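Local coordinates for protein protease (Actinomadura keratinilytica, PDB 8C4X) that is the inhibitor I9-type propeptide of a subtilisin-family (S8) precursor, a probable serine endopeptidase, and probably assists folding and inhibits the enzyme, at residues S28-V33 / Q41-K46. Numbering follows the deposited sequence.
Sequences SVDSTV and QHRFGK. Unlike the reference sequence in segment 41-46: His42 (reference Tyr).
Arg43 reaches from strand 42-44 to the first turn of helix 29-36, where its NH1 donates to Asp30 OD1 at 2.8 Å with an N-H...O angle of 154°, the hydrogen bond of a salt bridge. A single N-H meets a single oxygen: OD1 lies close to the guanidinium plane but is itself met from above its carboxylate, the two planes being 54° apart. A water 2.9 Å from NH1 donates to Asp30 O, tying the same nitrogen to the helix backbone. Val33 CG2 sits over one guanidinium face, off-centre toward the rim and 3.5 Å from NH2. Val29 CG1 packs 4.1 Å from the Arg43 CG methylene, while the CG2 methyl of Val29 rests against the carbonyl oxygen Phe44 O. With its chain extended from CG to NE (chi2 180°), Arg43 bridges helix 29-33 and strand 42-44, whose axes come within 10.0 Å; Thr40 OG1 accepts from NE and helps fix the guanidinium. On the helix side, Ser28 is the N-cap, its OG accepting from Ser31 N at 2.9 Å. Val29 and Val33 continue inward onto Leu23 and Phe51, respectively. The contact thus joins a helix to an outermost strand of the sheet, within the ferredoxin-like alpha+beta fold of I9 propeptides.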
# COMPACT_ATOMS: atom_id res chain seq x y z
N SER B 28 7.45 2.80 11.01
CA SER B 28 8.53 2.21 10.23
C SER B 28 7.97 1.28 9.16
O SER B 28 7.26 0.32 9.48
CB SER B 28 9.50 1.44 11.12
OG SER B 28 10.26 0.54 10.35
N VAL B 29 8.30 1.56 7.89
CA VAL B 29 7.94 0.66 6.80
C VAL B 29 8.53 -0.72 7.03
O VAL B 29 7.84 -1.74 6.93
CB VAL B 29 8.37 1.26 5.45
CG1 VAL B 29 8.40 0.18 4.35
CG2 VAL B 29 7.44 2.41 5.06
N ASP B 30 9.83 -0.79 7.33
CA ASP B 30 10.49 -2.08 7.49
C ASP B 30 9.86 -2.89 8.61
O ASP B 30 9.67 -4.10 8.48
CB ASP B 30 11.98 -1.88 7.76
CG ASP B 30 12.73 -1.36 6.55
OD1 ASP B 30 12.16 -1.36 5.44
OD2 ASP B 30 13.89 -0.93 6.73
N SER B 31 9.57 -2.24 9.74
CA SER B 31 8.91 -2.93 10.84
C SER B 31 7.52 -3.40 10.44
O SER B 31 7.14 -4.54 10.71
CB SER B 31 8.85 -2.02 12.07
OG SER B 31 8.09 -2.63 13.10
N THR B 32 6.75 -2.53 9.79
CA THR B 32 5.36 -2.85 9.48
C THR B 32 5.26 -4.05 8.54
O THR B 32 4.44 -4.95 8.76
CB THR B 32 4.67 -1.63 8.86
OG1 THR B 32 4.70 -0.53 9.78
CG2 THR B 32 3.23 -1.94 8.52
N VAL B 33 6.05 -4.06 7.46
CA VAL B 33 5.88 -5.14 6.50
C VAL B 33 6.42 -6.46 7.05
O VAL B 33 5.95 -7.53 6.67
CB VAL B 33 6.50 -4.79 5.13
CG1 VAL B 33 5.84 -3.53 4.54
CG2 VAL B 33 8.00 -4.63 5.21
N GLN B 41 7.52 -4.88 -3.30
CA GLN B 41 8.18 -4.62 -4.57
C GLN B 41 9.13 -3.44 -4.49
O GLN B 41 10.23 -3.49 -5.05
CB GLN B 41 7.13 -4.38 -5.66
CG GLN B 41 6.31 -5.62 -5.96
CD GLN B 41 5.10 -5.34 -6.82
OE1 GLN B 41 4.46 -4.29 -6.71
NE2 GLN B 41 4.76 -6.29 -7.69
N HIS B 42 8.72 -2.36 -3.81
CA HIS B 42 9.56 -1.20 -3.55
C HIS B 42 9.24 -0.67 -2.16
O HIS B 42 8.12 -0.79 -1.69
CB HIS B 42 9.32 -0.05 -4.54
CG HIS B 42 9.64 -0.40 -5.96
ND1 HIS B 42 10.93 -0.52 -6.42
CD2 HIS B 42 8.83 -0.63 -7.02
CE1 HIS B 42 10.91 -0.82 -7.70
NE2 HIS B 42 9.65 -0.88 -8.10
N ARG B 43 10.23 -0.05 -1.54
CA ARG B 43 10.02 0.66 -0.28
C ARG B 43 10.50 2.09 -0.42
O ARG B 43 11.52 2.35 -1.06
CB ARG B 43 10.78 -0.04 0.85
CG ARG B 43 10.30 -1.47 1.07
CD ARG B 43 11.08 -2.15 2.20
NE ARG B 43 10.74 -3.57 2.25
CZ ARG B 43 10.97 -4.37 3.28
NH1 ARG B 43 11.54 -3.93 4.39
NH2 ARG B 43 10.62 -5.65 3.20
N PHE B 44 9.76 3.01 0.19
CA PHE B 44 10.01 4.44 0.09
C PHE B 44 10.20 5.02 1.47
O PHE B 44 9.43 4.71 2.40
CB PHE B 44 8.86 5.17 -0.62
CG PHE B 44 8.26 4.42 -1.78
CD1 PHE B 44 9.05 4.04 -2.85
CD2 PHE B 44 6.91 4.07 -1.79
CE1 PHE B 44 8.52 3.34 -3.93
CE2 PHE B 44 6.36 3.38 -2.87
CZ PHE B 44 7.17 3.01 -3.94
N GLY B 45 11.19 5.90 1.61
CA GLY B 45 11.41 6.60 2.86
C GLY B 45 11.61 8.10 2.70
O GLY B 45 11.51 8.84 3.68
N LYS B 46 11.93 8.55 1.49
CA LYS B 46 12.25 9.95 1.26
C LYS B 46 11.09 10.74 0.65
O LYS B 46 10.73 11.80 1.17
CB LYS B 46 13.49 10.06 0.36
CG LYS B 46 14.00 11.47 0.15
CD LYS B 46 14.48 12.11 1.44
CE LYS B 46 14.81 13.58 1.21
NZ LYS B 46 15.63 14.14 2.32
O HOH W 1 11.36 -5.63 6.77